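Local coordinates for antifreeze protein (Leucosporidium, PDB 3UYU) that binds to the surface of ice crystals and inhibits their growth, conferring freeze tolerance with low thermal hysteresis activity, at residues Leu31-Val36 with Met66-Asp71; Ile16-Gly21 with Thr211-Gln216. The protein carries 2 engineered substitutions. All coordinates share one frame; numbering follows the deposited sequence.

Contact 1. Residues Leu31-Val36 with Met66-Asp71. Engineered in segment 66-71: Met66 (natural residue Leu).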
# COMPACT_ATOMS: atom_id res chain seq x y z
N LEU A 31 -20.27 5.99 -7.70
CA LEU A 31 -19.26 6.23 -8.71
C LEU A 31 -17.87 5.99 -8.13
O LEU A 31 -17.39 6.77 -7.28
CB LEU A 31 -19.37 7.70 -9.20
CG LEU A 31 -18.29 8.14 -10.22
CD1 LEU A 31 -18.12 7.34 -11.44
CD2 LEU A 31 -18.53 9.63 -10.58
N GLY A 32 -17.28 4.87 -8.54
CA GLY A 32 -15.97 4.38 -8.00
C GLY A 32 -16.13 2.96 -7.56
O GLY A 32 -17.26 2.45 -7.39
N ASP A 33 -14.97 2.33 -7.31
CA ASP A 33 -14.98 0.90 -6.92
C ASP A 33 -15.45 0.71 -5.50
O ASP A 33 -15.32 1.58 -4.61
CB ASP A 33 -13.56 0.33 -7.05
CG ASP A 33 -13.06 0.34 -8.47
OD1 ASP A 33 -13.82 0.51 -9.46
OD2 ASP A 33 -11.78 0.17 -8.66
N ILE A 34 -15.92 -0.50 -5.22
CA ILE A 34 -16.22 -0.88 -3.87
C ILE A 34 -15.55 -2.26 -3.51
O ILE A 34 -15.27 -3.08 -4.42
CB ILE A 34 -17.76 -0.93 -3.53
CG1 ILE A 34 -18.44 -2.09 -4.27
CG2 ILE A 34 -18.46 0.45 -3.88
CD1 ILE A 34 -19.97 -2.31 -3.84
N GLY A 35 -15.28 -2.39 -2.22
CA GLY A 35 -14.56 -3.59 -1.72
C GLY A 35 -14.80 -4.00 -0.33
O GLY A 35 -15.09 -3.19 0.51
N VAL A 36 -14.73 -5.34 -0.11
CA VAL A 36 -14.76 -5.90 1.23
C VAL A 36 -13.63 -6.89 1.45
O VAL A 36 -13.34 -7.66 0.52
CB VAL A 36 -16.11 -6.58 1.62
CG1 VAL A 36 -17.28 -5.55 1.53
CG2 VAL A 36 -16.41 -7.74 0.77
N MSE A 66 -15.83 -1.22 -10.37
CA MSE A 66 -15.76 -2.67 -10.08
C MSE A 66 -15.98 -2.96 -8.64
O MSE A 66 -15.79 -2.13 -7.77
CB MSE A 66 -14.34 -3.17 -10.45
CG MSE A 66 -14.11 -3.38 -11.89
SE MSE A 66 -13.79 -1.73 -12.83
CE MSE A 66 -13.16 -2.58 -14.49
N ILE A 67 -16.36 -4.22 -8.37
CA ILE A 67 -16.68 -4.65 -7.02
C ILE A 67 -15.73 -5.79 -6.71
O ILE A 67 -15.62 -6.71 -7.49
CB ILE A 67 -18.16 -5.21 -6.94
CG1 ILE A 67 -19.07 -4.05 -7.31
CG2 ILE A 67 -18.43 -5.76 -5.52
CD1 ILE A 67 -20.52 -4.39 -7.67
N TYR A 68 -15.13 -5.70 -5.55
CA TYR A 68 -14.04 -6.65 -5.13
C TYR A 68 -14.37 -7.24 -3.78
O TYR A 68 -14.84 -6.57 -2.85
CB TYR A 68 -12.71 -5.87 -5.00
CG TYR A 68 -12.18 -5.30 -6.30
CD1 TYR A 68 -11.60 -6.12 -7.28
CD2 TYR A 68 -12.25 -3.91 -6.55
CE1 TYR A 68 -11.11 -5.60 -8.44
CE2 TYR A 68 -11.78 -3.41 -7.74
CZ TYR A 68 -11.21 -4.25 -8.70
OH TYR A 68 -10.70 -3.75 -9.88
N ALA A 69 -14.07 -8.55 -3.62
CA ALA A 69 -14.20 -9.21 -2.30
C ALA A 69 -13.04 -10.16 -2.05
O ALA A 69 -12.39 -10.56 -3.02
CB ALA A 69 -15.53 -10.01 -2.23
N ALA A 70 -12.89 -10.50 -0.76
CA ALA A 70 -11.64 -11.20 -0.28
C ALA A 70 -11.54 -12.64 -0.89
O ALA A 70 -10.43 -13.19 -0.87
CB ALA A 70 -11.55 -11.22 1.22
N ASP A 71 -12.65 -13.24 -1.34
CA ASP A 71 -12.61 -14.61 -1.93
C ASP A 71 -12.45 -14.64 -3.44
O ASP A 71 -12.45 -15.73 -4.08
CB ASP A 71 -13.83 -15.44 -1.50
CG ASP A 71 -15.18 -14.78 -1.85
OD1 ASP A 71 -15.32 -13.52 -1.76
OD2 ASP A 71 -16.16 -15.51 -2.14
O HOH W 1 -10.61 -1.19 -10.47
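Asp33 reaches across to the 66-71 segment with both carboxylate oxygens. Asp33 OD1 accepts a hydrogen bond from the backbone N of the engineered Met66, a selenomethionine, at 2.8 Å; the N-H points almost straight at it (167°), yet meets it from above the carboxylate plane. Asp33 OD2 lies at the edge of the Tyr68 ring, near its plane and 3.7 Å from CE2, with carboxylate and ring planes 74° apart. A water continues this link, donating to Asp33 OD2 and hydrogen-bonded to Tyr68 OH at 2.6 Å, so the carboxylate binds a backbone amide directly and is linked to the phenol oxygen through the water. Behind it run neighbouring parallel strands of the right-handed beta-helix: Ile34 N binds Met66 O, Ile34 O accepts a hydrogen bond from Tyr68 N, and Val36 N binds Tyr68 O at 3.0 Å. On one face Ile34 and Ile67 lie side by side, pointing the same way. Ile34 CG1 sits between backbone N and carbonyl carbon (chi1 69°), which brings it to 3.7 Å from Ile67 CG1. On that same face Val36 CG2 meets Ala69 CB at 3.9 Å. Strand 44-45 touches this apolar side through Ile44, whereas Tyr68 on the other face packs against Thr76 and Leu80 of helix 76-96.

Contact 2. Residues Ile16-Gly21 with Thr211-Gln216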
# COMPACT_ATOMS: atom_id res chain seq x y z
N ILE A 16 -16.12 2.98 -1.58
CA ILE A 16 -16.55 2.37 -0.34
C ILE A 16 -15.63 1.16 -0.10
O ILE A 16 -15.43 0.36 -1.03
CB ILE A 16 -18.02 1.86 -0.45
CG1 ILE A 16 -18.97 3.01 -0.80
CG2 ILE A 16 -18.47 1.33 0.90
CD1 ILE A 16 -20.42 2.54 -0.96
N LEU A 17 -15.07 1.08 1.09
CA LEU A 17 -14.27 -0.07 1.51
C LEU A 17 -14.68 -0.46 2.90
O LEU A 17 -14.78 0.39 3.74
CB LEU A 17 -12.76 0.29 1.48
CG LEU A 17 -11.78 -0.88 1.74
CD1 LEU A 17 -11.77 -1.88 0.59
CD2 LEU A 17 -10.38 -0.27 1.87
N ALA A 18 -14.96 -1.75 3.12
CA ALA A 18 -15.46 -2.19 4.41
C ALA A 18 -14.87 -3.53 4.76
O ALA A 18 -14.54 -4.30 3.91
CB ALA A 18 -17.03 -2.26 4.46
N LYS A 19 -14.80 -3.80 6.05
CA LYS A 19 -14.22 -5.11 6.47
C LYS A 19 -15.23 -6.21 6.60
O LYS A 19 -14.89 -7.39 6.44
CB LYS A 19 -13.47 -4.91 7.80
CG LYS A 19 -12.14 -4.09 7.63
CD LYS A 19 -11.31 -4.08 8.90
CE LYS A 19 -10.61 -5.39 9.01
NZ LYS A 19 -9.70 -5.20 10.24
N ALA A 20 -16.48 -5.86 6.93
CA ALA A 20 -17.49 -6.85 7.29
C ALA A 20 -18.59 -7.04 6.27
O ALA A 20 -19.19 -8.08 6.17
CB ALA A 20 -18.12 -6.49 8.62
N GLY A 21 -18.86 -5.99 5.49
CA GLY A 21 -19.91 -6.06 4.48
C GLY A 21 -20.39 -4.71 3.97
O GLY A 21 -20.09 -3.67 4.58
N THR A 211 -16.02 -1.94 9.94
CA THR A 211 -17.08 -2.98 10.02
C THR A 211 -17.92 -2.94 8.77
O THR A 211 -17.48 -3.35 7.73
CB THR A 211 -17.89 -2.93 11.38
OG1 THR A 211 -18.63 -1.71 11.49
CG2 THR A 211 -17.02 -3.00 12.59
N GLU A 212 -19.18 -2.49 8.86
CA GLU A 212 -20.19 -2.59 7.76
C GLU A 212 -20.66 -1.22 7.28
O GLU A 212 -20.74 -0.26 8.07
CB GLU A 212 -21.42 -3.35 8.36
CG GLU A 212 -22.62 -3.47 7.45
CD GLU A 212 -22.61 -4.74 6.60
OE1 GLU A 212 -21.79 -5.64 6.92
OE2 GLU A 212 -23.44 -4.85 5.63
N VAL A 213 -20.99 -1.18 6.01
CA VAL A 213 -21.61 0.03 5.38
C VAL A 213 -22.99 -0.33 4.85
O VAL A 213 -23.13 -1.31 4.10
CB VAL A 213 -20.72 0.60 4.24
CG1 VAL A 213 -21.45 1.78 3.49
CG2 VAL A 213 -19.38 1.02 4.82
N ALA A 214 -24.02 0.40 5.30
CA ALA A 214 -25.34 0.19 4.76
C ALA A 214 -25.79 1.40 3.93
O ALA A 214 -25.75 2.56 4.44
CB ALA A 214 -26.32 -0.07 5.90
N LEU A 215 -26.18 1.14 2.69
CA LEU A 215 -26.65 2.19 1.76
C LEU A 215 -28.17 2.04 1.64
O LEU A 215 -28.65 0.92 1.43
CB LEU A 215 -26.06 2.00 0.40
CG LEU A 215 -24.52 2.03 0.48
CD1 LEU A 215 -24.12 1.74 -0.89
CD2 LEU A 215 -23.91 3.38 1.05
N GLN A 216 -28.89 3.14 1.73
CA GLN A 216 -30.37 3.14 1.50
C GLN A 216 -30.65 4.11 0.32
O GLN A 216 -30.68 5.35 0.52
CB GLN A 216 -31.05 3.57 2.78
CG GLN A 216 -30.96 2.62 3.93
CD GLN A 216 -31.49 3.16 5.26
OE1 GLN A 216 -32.13 4.25 5.35
NE2 GLN A 216 -31.23 2.40 6.33
O HOH W 2 -21.78 -8.38 7.71
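The right-handed beta-helix turns a corner at Ile16-Gly21, where the chain leaves strand 16-18 for strand 21-25, and Thr211-Gln216 fits against the inside of that bend. Thr211 O is gripped at the corner by Ala20 N at 2.8 Å, from above the carbonyl plane, with a weak second hydrogen bond from Lys19 N. Beyond it Val213 N donates to Gly21 O at 3.0 Å, nearly straight at 166°. Glu212 folds back over Gly21: CG is anti to the backbone N (chi1 175°) and the chain bends at chi2, placing OE1 3.1 Å from Gly21 CA, where a side chain would collide with it. A water donates to both Glu212 OE1, at 2.9 Å, and Ala20 O. An alanine in place of Glu212 would probably leave this water without its carboxylate anchor and the backbone of Gly21 less covered. Inside the bend, the side chains of Ile16 and Val213 cross, with Ile16 CG2 4.0 Å from Val213 CG1, while Ile16 CD1 and Leu215 CD1 meet tip to tip at 3.8 Å. Strand 212-216 lies between strands 21-25 and 195-197, with Leu215 touching Leu197; Leu17, directed away from it, packs on Leu80, Ala83 and Val84 of helix 76-96.

In the fold
Contacts 1 and 2 lie 11 Å apart between centres and meet directly through strands 34-36 and 16-18, neighbours in the same parallel sheet. Gly35 is the junction: its N lies 3.0 Å from Ile16 O and its O 3.0 Å from Ala18 N, both probable hydrogen bonds. Strand 34-36 therefore carries contact 1 on one flank and strand 16-18 on the other. In sequence, contact 1 is nested within the long loop that contact 2 closes. Only contact 2 contains an inferred ice-binding position, Ala214; its Glu212 side chain is about 5 Å from that of Thr45, another such position. For contact 1, the Val36 side chain is about 9 Å from that of Thr45.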